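Local coordinates for protein putative neuraminyllactose-binding hemagglutinin homolog (PDB 3BGH) that probably acts as an outer-membrane lipoprotein adhesin of Helicobacter pylori that recognises neuraminyllactose-type sugars, although its function is not established, at residues L41-I46 with Q81-S86; L98-D103 with L132-V137; E122-M127 with A157-V162. One frame throughout, in Å; residues are numbered along the deposited sequence.

Interaction 1: L41-I46 with Q81-S86; sequences LIEPKI and QFKDAS
The carbonyl oxygen Leu41 O is held by one hydrogen bond, from Phe82 N at 3.2 Å, lying in the carbonyl plane with a fairly straight N-H (157°), and by a weaker CA-H...O contact from Gln81 CA at 3.4 Å. Phe82 O, one step on, receives a weak bond from Glu43 N together with a CA-H...O contact from Ile42 CA. Leu41 pairs with Gln81 and Ile42 with Phe82, in the parallel pairing that closes a beta-alpha-beta unit; helix 54-73 is the connection and covers the side chain of Leu41. Ile42 leaves for the other face, where its CD1 touches Ala85 CB (3.6 Å). Past the pairing, side chains take over. Glu43, with CG anti to the backbone N (-168°), runs alongside the extended Lys83, so that Glu43 OE1 lies 3.2 Å from Lys83 CG. Their charged ends stop short of a salt bridge, with Glu43 OE2 4.2 Å from Lys83 NZ. Lys45 bends at chi2 and meets Asp84 nearly perpendicularly; Lys45 NZ forms a salt bridge with Asp84 OD1 at 3.1 Å, approaching it from 43° out of the carboxylate plane. Lys83 O also lies 2.6 Å from Lys45 NZ. The carboxylate, with a carbonyl oxygen nearby, would probably favour the charged ammonium, and the salt bridge links the loop after strand 78-82 to strand 38-48.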
loop_
_atom_site.group_PDB
_atom_site.type_symbol
_atom_site.label_atom_id
_atom_site.label_comp_id
_atom_site.label_asym_id
_atom_site.label_seq_id
_atom_site.Cartn_x
_atom_site.Cartn_y
_atom_site.Cartn_z
ATOM N N LEU A 41 8.780 -5.999 -22.832
ATOM C CA LEU A 41 8.434 -5.100 -21.745
ATOM C C LEU A 41 6.991 -4.682 -21.891
ATOM O O LEU A 41 6.619 -4.140 -22.918
ATOM C CB LEU A 41 9.337 -3.881 -21.785
ATOM C CG LEU A 41 9.532 -3.174 -20.456
ATOM C CD1 LEU A 41 10.399 -4.062 -19.594
ATOM C CD2 LEU A 41 10.175 -1.816 -20.660
ATOM N N ILE A 42 6.180 -4.960 -20.879
ATOM C CA ILE A 42 4.755 -4.607 -20.870
ATOM C C ILE A 42 4.568 -3.293 -20.106
ATOM O O ILE A 42 5.336 -3.014 -19.194
ATOM C CB ILE A 42 3.914 -5.730 -20.250
ATOM C CG1 ILE A 42 4.065 -6.979 -21.103
ATOM C CG2 ILE A 42 2.448 -5.368 -20.185
ATOM C CD1 ILE A 42 3.162 -8.090 -20.699
ATOM N N GLU A 43 3.588 -2.476 -20.506
ATOM C CA GLU A 43 3.388 -1.164 -19.905
ATOM C C GLU A 43 2.989 -1.400 -18.445
ATOM O O GLU A 43 2.081 -2.187 -18.206
ATOM C CB GLU A 43 2.304 -0.365 -20.662
ATOM C CG GLU A 43 2.200 1.157 -20.303
ATOM C CD GLU A 43 1.190 1.949 -21.187
ATOM O OE1 GLU A 43 -0.013 1.551 -21.275
ATOM O OE2 GLU A 43 1.593 2.996 -21.766
ATOM N N PRO A 44 3.671 -0.740 -17.481
ATOM C CA PRO A 44 3.445 -0.986 -16.059
ATOM C C PRO A 44 2.041 -0.556 -15.665
ATOM O O PRO A 44 1.564 0.481 -16.127
ATOM C CB PRO A 44 4.468 -0.071 -15.367
ATOM C CG PRO A 44 5.485 0.215 -16.365
ATOM C CD PRO A 44 4.687 0.306 -17.662
ATOM N N LYS A 45 1.383 -1.376 -14.860
ATOM C CA LYS A 45 0.079 -1.067 -14.274
ATOM C C LYS A 45 0.239 -0.643 -12.811
ATOM O O LYS A 45 0.432 -1.504 -11.953
ATOM C CB LYS A 45 -0.800 -2.313 -14.329
ATOM C CG LYS A 45 -1.755 -2.349 -15.482
ATOM C CD LYS A 45 -1.101 -2.795 -16.786
ATOM C CE LYS A 45 -2.084 -2.646 -17.986
ATOM N NZ LYS A 45 -1.328 -2.452 -19.268
ATOM N N ILE A 46 0.208 0.664 -12.539
ATOM C CA ILE A 46 0.354 1.190 -11.181
ATOM C C ILE A 46 -0.899 1.966 -10.777
ATOM O O ILE A 46 -1.125 3.064 -11.252
ATOM C CB ILE A 46 1.582 2.152 -11.020
ATOM C CG1 ILE A 46 2.853 1.666 -11.758
ATOM C CG2 ILE A 46 1.862 2.462 -9.552
ATOM C CD1 ILE A 46 3.499 0.407 -11.231
ATOM N N GLN A 81 8.067 -3.592 -26.954
ATOM C CA GLN A 81 7.141 -2.911 -26.081
ATOM C C GLN A 81 5.706 -3.235 -26.480
ATOM O O GLN A 81 5.372 -3.212 -27.653
ATOM C CB GLN A 81 7.335 -1.398 -26.201
ATOM C CG GLN A 81 8.681 -0.850 -25.829
ATOM C CD GLN A 81 8.704 0.662 -25.965
ATOM O OE1 GLN A 81 7.855 1.252 -26.650
ATOM N NE2 GLN A 81 9.655 1.304 -25.309
ATOM N N PHE A 82 4.859 -3.526 -25.502
ATOM C CA PHE A 82 3.435 -3.751 -25.752
ATOM C C PHE A 82 2.667 -3.177 -24.577
ATOM O O PHE A 82 3.272 -2.883 -23.547
ATOM C CB PHE A 82 3.150 -5.250 -25.930
ATOM C CG PHE A 82 3.840 -5.858 -27.128
ATOM C CD1 PHE A 82 3.310 -5.703 -28.411
ATOM C CD2 PHE A 82 5.035 -6.571 -26.976
ATOM C CE1 PHE A 82 3.948 -6.254 -29.526
ATOM C CE2 PHE A 82 5.684 -7.127 -28.075
ATOM C CZ PHE A 82 5.135 -6.969 -29.355
ATOM N N LYS A 83 1.358 -2.992 -24.717
ATOM C CA LYS A 83 0.572 -2.464 -23.602
ATOM C C LYS A 83 -0.131 -3.528 -22.751
ATOM O O LYS A 83 -0.494 -3.256 -21.608
ATOM C CB LYS A 83 -0.406 -1.373 -24.049
ATOM C CG LYS A 83 0.237 0.011 -24.037
ATOM C CD LYS A 83 -0.688 1.122 -24.574
ATOM C CE LYS A 83 0.129 2.421 -24.804
ATOM N NZ LYS A 83 -0.724 3.590 -25.208
ATOM N N ASP A 84 -0.320 -4.723 -23.312
ATOM C CA ASP A 84 -0.904 -5.866 -22.600
ATOM C C ASP A 84 -0.223 -7.131 -23.134
ATOM O O ASP A 84 0.305 -7.120 -24.254
ATOM C CB ASP A 84 -2.427 -5.936 -22.807
ATOM C CG ASP A 84 -3.183 -4.740 -22.175
ATOM O OD1 ASP A 84 -3.029 -4.466 -20.959
ATOM O OD2 ASP A 84 -3.961 -4.076 -22.895
ATOM N N ALA A 85 -0.214 -8.207 -22.345
ATOM C CA ALA A 85 0.462 -9.449 -22.755
ATOM C C ALA A 85 -0.229 -10.131 -23.936
ATOM O O ALA A 85 0.391 -10.862 -24.707
ATOM C CB ALA A 85 0.591 -10.408 -21.584
ATOM N N SER A 86 -1.520 -9.869 -24.068
ATOM C CA SER A 86 -2.327 -10.411 -25.155
ATOM C C SER A 86 -1.939 -9.831 -26.522
ATOM O O SER A 86 -2.220 -10.442 -27.555
ATOM C CB SER A 86 -3.815 -10.165 -24.871
ATOM O OG SER A 86 -4.056 -8.803 -24.524
#

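Interaction 2: L98-D103 with L132-V137; sequences LVLRMD and LNLNFV
Phe136 leaves strand 123-137 with its CG anti to the carbonyl carbon (chi1 -65°). Its CB meets Leu98 CD1 at 3.8 Å, and the same methyl stands oblique to the ring, near Phe136 CD1. Further out the ring lies under Leu100 CD2, which sits 3.9 Å from the centroid and 14° off the normal: a CH-pi contact that runs from Phe136 CG round to CE1, with CZ at the limit. Beyond the strand pair, His146 packs edge-to-face with the ring, and Met214 of helix 211-223 touches it. Farther along this face Met102 SD touches Leu132 CD2 (3.6 Å). The backbones run antiparallel at 159°, as the two arms of a beta hairpin. Val99 and Val137 exchange two bonds; Asp103 and Asn133 do likewise, Asn133 N reaching Asp103 O at 2.7 Å. Between them Asn135 N gives Arg101 O a short bond (2.8 Å) with its donor above the carbonyl plane, while the return bond is weak. Asn133 ND2 bonds weakly to Asn135 OD1, which also accepts from Ser147. The face of Leu100, Met102, Leu134 and Phe136 is apolar, whereas the other, besides the Val99-Val137 pair, carries two buried amides, of which Asn135 bonds Asp111 O of the second subunit through ND2.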
loop_
_atom_site.group_PDB
_atom_site.type_symbol
_atom_site.label_atom_id
_atom_site.label_comp_id
_atom_site.label_asym_id
_atom_site.label_seq_id
_atom_site.Cartn_x
_atom_site.Cartn_y
_atom_site.Cartn_z
ATOM N N LEU A 98 12.494 -13.310 -22.123
ATOM C CA LEU A 98 11.876 -12.905 -20.887
ATOM C C LEU A 98 10.761 -11.938 -21.230
ATOM O O LEU A 98 10.858 -11.191 -22.210
ATOM C CB LEU A 98 12.958 -12.198 -20.064
ATOM C CG LEU A 98 12.799 -11.613 -18.678
ATOM C CD1 LEU A 98 11.868 -12.427 -17.806
ATOM C CD2 LEU A 98 14.171 -11.559 -18.030
ATOM N N VAL A 99 9.686 -11.987 -20.445
ATOM C CA VAL A 99 8.672 -10.940 -20.448
ATOM C C VAL A 99 8.683 -10.317 -19.065
ATOM O O VAL A 99 8.515 -11.016 -18.087
ATOM C CB VAL A 99 7.283 -11.488 -20.687
ATOM C CG1 VAL A 99 6.288 -10.335 -20.829
ATOM C CG2 VAL A 99 7.264 -12.349 -21.916
ATOM N N LEU A 100 8.911 -9.015 -18.998
ATOM C CA LEU A 100 8.870 -8.269 -17.774
ATOM C C LEU A 100 7.551 -7.519 -17.716
ATOM O O LEU A 100 7.068 -6.988 -18.713
ATOM C CB LEU A 100 10.035 -7.304 -17.712
ATOM C CG LEU A 100 11.456 -7.847 -17.552
ATOM C CD1 LEU A 100 12.398 -6.666 -17.534
ATOM C CD2 LEU A 100 11.591 -8.624 -16.253
ATOM N N ARG A 101 6.982 -7.476 -16.519
ATOM C CA ARG A 101 5.572 -7.173 -16.319
ATOM C C ARG A 101 5.361 -6.666 -14.863
ATOM O O ARG A 101 5.390 -7.447 -13.910
ATOM C CB ARG A 101 4.759 -8.449 -16.651
ATOM C CG ARG A 101 3.392 -8.511 -16.103
ATOM C CD ARG A 101 2.510 -9.413 -16.939
ATOM N NE ARG A 101 1.162 -8.838 -17.002
ATOM C CZ ARG A 101 0.066 -9.496 -17.378
ATOM N NH1 ARG A 101 0.127 -10.782 -17.712
ATOM N NH2 ARG A 101 -1.102 -8.863 -17.412
ATOM N N MET A 102 5.188 -5.354 -14.733
ATOM C CA MET A 102 5.165 -4.643 -13.475
ATOM C C MET A 102 3.735 -4.241 -13.053
ATOM O O MET A 102 3.029 -3.562 -13.800
ATOM C CB MET A 102 6.048 -3.388 -13.566
ATOM C CG MET A 102 6.537 -2.885 -12.208
ATOM S SD MET A 102 7.404 -1.286 -12.300
ATOM C CE MET A 102 8.387 -1.578 -13.822
ATOM N N ASP A 103 3.331 -4.668 -11.855
ATOM C CA ASP A 103 2.062 -4.289 -11.280
ATOM C C ASP A 103 2.213 -3.816 -9.830
ATOM O O ASP A 103 3.128 -4.235 -9.117
ATOM C CB ASP A 103 1.067 -5.450 -11.376
ATOM C CG ASP A 103 0.922 -5.989 -12.815
ATOM O OD1 ASP A 103 -0.099 -5.683 -13.473
ATOM O OD2 ASP A 103 1.829 -6.721 -13.293
ATOM N N LEU A 132 5.462 -2.178 -5.379
ATOM C CA LEU A 132 5.563 -2.568 -6.769
ATOM C C LEU A 132 6.135 -3.945 -6.941
ATOM O O LEU A 132 7.132 -4.329 -6.308
ATOM C CB LEU A 132 6.403 -1.576 -7.532
ATOM C CG LEU A 132 5.562 -0.545 -8.267
ATOM C CD1 LEU A 132 4.823 0.368 -7.306
ATOM C CD2 LEU A 132 6.450 0.284 -9.203
ATOM N N ASN A 133 5.513 -4.687 -7.835
ATOM C CA ASN A 133 5.994 -5.997 -8.145
ATOM C C ASN A 133 6.388 -6.161 -9.599
ATOM O O ASN A 133 5.543 -6.073 -10.502
ATOM C CB ASN A 133 4.934 -7.019 -7.819
ATOM C CG ASN A 133 5.488 -8.397 -7.804
ATOM O OD1 ASN A 133 6.293 -8.752 -6.913
ATOM N ND2 ASN A 133 5.098 -9.197 -8.784
ATOM N N LEU A 134 7.670 -6.440 -9.820
ATOM C CA LEU A 134 8.152 -6.832 -11.134
ATOM C C LEU A 134 8.087 -8.362 -11.343
ATOM O O LEU A 134 8.813 -9.094 -10.688
ATOM C CB LEU A 134 9.569 -6.320 -11.317
ATOM C CG LEU A 134 10.223 -6.532 -12.687
ATOM C CD1 LEU A 134 9.363 -5.935 -13.777
ATOM C CD2 LEU A 134 11.565 -5.869 -12.682
ATOM N N ASN A 135 7.239 -8.828 -12.279
ATOM C CA ASN A 135 7.179 -10.267 -12.621
ATOM C C ASN A 135 8.070 -10.687 -13.795
ATOM O O ASN A 135 8.096 -10.033 -14.836
ATOM C CB ASN A 135 5.725 -10.764 -12.811
ATOM C CG ASN A 135 5.098 -11.291 -11.502
ATOM O OD1 ASN A 135 5.742 -11.309 -10.462
ATOM N ND2 ASN A 135 3.856 -11.758 -11.570
ATOM N N PHE A 136 8.810 -11.772 -13.616
ATOM C CA PHE A 136 9.632 -12.340 -14.672
ATOM C C PHE A 136 8.890 -13.537 -15.241
ATOM O O PHE A 136 8.649 -14.516 -14.544
ATOM C CB PHE A 136 11.018 -12.781 -14.143
ATOM C CG PHE A 136 11.886 -11.658 -13.646
ATOM C CD1 PHE A 136 13.115 -11.415 -14.234
ATOM C CD2 PHE A 136 11.505 -10.873 -12.562
ATOM C CE1 PHE A 136 13.946 -10.394 -13.750
ATOM C CE2 PHE A 136 12.335 -9.829 -12.089
ATOM C CZ PHE A 136 13.533 -9.587 -12.683
ATOM N N VAL A 137 8.524 -13.453 -16.513
ATOM C CA VAL A 137 7.636 -14.426 -17.127
ATOM C C VAL A 137 8.280 -15.118 -18.331
ATOM O O VAL A 137 8.875 -14.471 -19.207
ATOM C CB VAL A 137 6.291 -13.778 -17.550
ATOM C CG1 VAL A 137 5.332 -14.827 -18.091
ATOM C CG2 VAL A 137 5.638 -13.023 -16.393
#

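Interaction 3: E122-M127 with A157-V162; sequences EKVIDM and AVIERV. With SO4 (sulfate ion), chain E.
Lys123 leaves its strand with an unusual chi1 of 32° and then runs extended; Arg161 sets CG anti to the carbonyl carbon (-41°) and bends at chi3. The two side chains therefore run abreast toward the same end, and their like charges come close, with Lys123 NZ 4.3 Å from Arg161 NH1. A sulfate, probably from the crystallisation liquor, bridges them. Its O4 accepts from Lys123 NZ at 2.8 Å and, in the guanidinium plane, from Arg161 NH2 at 2.7 Å in a nearly straight bond; Arg161 NH1 adds a weak bond to O3. Arg161 NE is salt-bridged to Glu183. Between the antiparallel strands the register slips by one at a classic beta bulge: Ile159 and Glu160 both face Val124, and Val124 O takes Ile159 N (2.9 Å) and Glu160 N (3.2 Å), both donors lying above the plane of that carbonyl. Val124 N donates in turn along a lone pair of Glu160 O. At the bulge Ile159 holds CG1 wedged between backbone N and C (49°), which brings its CD1 to Val124 CG1 (3.7 Å) and to Asp126 OD1. That carboxylate is buried: OD1 is bonded to Asp111 N of the same chain and OD2 to His186 ND1.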
loop_
_atom_site.group_PDB
_atom_site.type_symbol
_atom_site.label_atom_id
_atom_site.label_comp_id
_atom_site.label_asym_id
_atom_site.label_seq_id
_atom_site.Cartn_x
_atom_site.Cartn_y
_atom_site.Cartn_z
ATOM N N GLU A 122 7.053 19.470 16.636
ATOM C CA GLU A 122 5.884 18.790 16.162
ATOM C C GLU A 122 5.736 19.077 14.674
ATOM O O GLU A 122 5.977 20.201 14.217
ATOM C CB GLU A 122 4.651 19.279 16.903
ATOM C CG GLU A 122 3.354 18.675 16.412
ATOM C CD GLU A 122 2.231 18.942 17.366
ATOM O OE1 GLU A 122 1.042 18.799 16.999
ATOM O OE2 GLU A 122 2.544 19.319 18.505
ATOM N N LYS A 123 5.388 18.055 13.907
ATOM C CA LYS A 123 5.156 18.279 12.499
ATOM C C LYS A 123 3.989 17.474 11.986
ATOM O O LYS A 123 3.646 16.439 12.577
ATOM C CB LYS A 123 6.424 18.056 11.670
ATOM C CG LYS A 123 7.343 17.017 12.190
ATOM C CD LYS A 123 8.743 17.246 11.668
ATOM C CE LYS A 123 9.722 16.265 12.335
ATOM N NZ LYS A 123 11.159 16.446 11.936
ATOM N N VAL A 124 3.329 18.003 10.951
ATOM C CA VAL A 124 2.299 17.273 10.236
ATOM C C VAL A 124 2.935 16.869 8.916
ATOM O O VAL A 124 3.751 17.627 8.355
ATOM C CB VAL A 124 1.075 18.136 10.030
ATOM C CG1 VAL A 124 -0.104 17.349 9.381
ATOM C CG2 VAL A 124 0.659 18.745 11.381
ATOM N N ILE A 125 2.626 15.658 8.445
ATOM C CA ILE A 125 3.256 15.115 7.232
ATOM C C ILE A 125 2.222 14.443 6.347
ATOM O O ILE A 125 1.121 14.146 6.791
ATOM C CB ILE A 125 4.322 14.042 7.547
ATOM C CG1 ILE A 125 3.663 12.732 7.998
ATOM C CG2 ILE A 125 5.347 14.518 8.565
ATOM C CD1 ILE A 125 4.591 11.605 8.158
ATOM N N ASP A 126 2.580 14.231 5.085
ATOM C CA ASP A 126 1.927 13.259 4.246
ATOM C C ASP A 126 2.883 12.066 4.104
ATOM O O ASP A 126 4.094 12.231 4.221
ATOM C CB ASP A 126 1.607 13.863 2.880
ATOM C CG ASP A 126 0.418 14.806 2.921
ATOM O OD1 ASP A 126 -0.292 14.831 3.963
ATOM O OD2 ASP A 126 0.200 15.539 1.913
ATOM N N MET A 127 2.346 10.876 3.860
ATOM C CA MET A 127 3.153 9.664 3.840
ATOM C C MET A 127 2.562 8.655 2.882
ATOM O O MET A 127 1.347 8.460 2.861
ATOM C CB MET A 127 3.238 9.038 5.253
ATOM C CG MET A 127 4.228 7.824 5.382
ATOM S SD MET A 127 4.333 7.043 7.053
ATOM C CE MET A 127 2.756 6.292 7.085
ATOM N N ALA A 157 6.614 13.541 3.490
ATOM C CA ALA A 157 6.823 14.948 3.252
ATOM C C ALA A 157 6.187 15.770 4.361
ATOM O O ALA A 157 5.021 15.619 4.691
ATOM C CB ALA A 157 6.259 15.336 1.913
ATOM N N VAL A 158 6.971 16.673 4.921
ATOM C CA VAL A 158 6.475 17.572 5.940
ATOM C C VAL A 158 5.635 18.670 5.300
ATOM O O VAL A 158 6.076 19.309 4.344
ATOM C CB VAL A 158 7.616 18.184 6.709
ATOM C CG1 VAL A 158 7.079 19.142 7.749
ATOM C CG2 VAL A 158 8.415 17.083 7.347
ATOM N N ILE A 159 4.423 18.859 5.819
ATOM C CA ILE A 159 3.553 19.918 5.353
ATOM C C ILE A 159 3.450 21.077 6.351
ATOM O O ILE A 159 3.243 22.224 5.957
ATOM C CB ILE A 159 2.149 19.418 4.973
ATOM C CG1 ILE A 159 1.551 18.541 6.064
ATOM C CG2 ILE A 159 2.214 18.667 3.669
ATOM C CD1 ILE A 159 0.155 17.994 5.714
ATOM N N GLU A 160 3.631 20.771 7.629
ATOM C CA GLU A 160 3.445 21.743 8.676
ATOM C C GLU A 160 4.439 21.507 9.831
ATOM O O GLU A 160 4.613 20.367 10.289
ATOM C CB GLU A 160 1.998 21.632 9.149
ATOM C CG GLU A 160 1.493 22.741 10.034
ATOM C CD GLU A 160 -0.016 22.629 10.237
ATOM O OE1 GLU A 160 -0.718 22.382 9.232
ATOM O OE2 GLU A 160 -0.504 22.775 11.388
ATOM N N ARG A 161 5.111 22.574 10.265
ATOM C CA ARG A 161 5.906 22.561 11.510
ATOM C C ARG A 161 5.296 23.502 12.545
ATOM O O ARG A 161 4.766 24.543 12.191
ATOM C CB ARG A 161 7.347 22.979 11.244
ATOM C CG ARG A 161 7.882 22.373 9.979
ATOM C CD ARG A 161 9.280 22.746 9.731
ATOM N NE ARG A 161 9.983 21.656 9.067
ATOM C CZ ARG A 161 10.616 20.675 9.709
ATOM N NH1 ARG A 161 10.630 20.642 11.042
ATOM N NH2 ARG A 161 11.238 19.729 9.018
ATOM N N VAL A 162 5.374 23.134 13.819
ATOM C CA VAL A 162 4.909 23.990 14.899
ATOM C C VAL A 162 6.095 24.766 15.473
ATOM O O VAL A 162 7.005 24.184 16.058
ATOM C CB VAL A 162 4.173 23.193 16.005
ATOM C CG1 VAL A 162 3.784 24.114 17.164
ATOM C CG2 VAL A 162 2.935 22.493 15.426
HETATM S S SO4 E . 13.692 18.095 11.244
HETATM O O1 SO4 E . 15.072 18.031 10.759
HETATM O O2 SO4 E . 13.484 17.140 12.334
HETATM O O3 SO4 E . 13.433 19.441 11.734
HETATM O O4 SO4 E . 12.780 17.827 10.141
#

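All three contacts belong to one mixed five-stranded sheet, ordered 78-82, 38-48, 98-114, 123-137, 144-161. Interaction 1 joins the first two of these strands and closes along the chain before the others open; the segments of interactions 2 and 3 alternate. Interactions 1 and 2 have centres 9 Å apart and touch through neighbouring strands 38-48 and 98-114, by probable backbone hydrogen bonds and by Ile46 packing on Leu132. Interaction 3 shares strand 123-137 with interaction 2, yet their centres lie 35 Å apart. From interaction 1 it is 37 Å between centres, nearest atoms about 14 Å, so the hairpin strands extend far beyond the beta-alpha-beta unit. Both interactions 2 and 3 touch the second subunit.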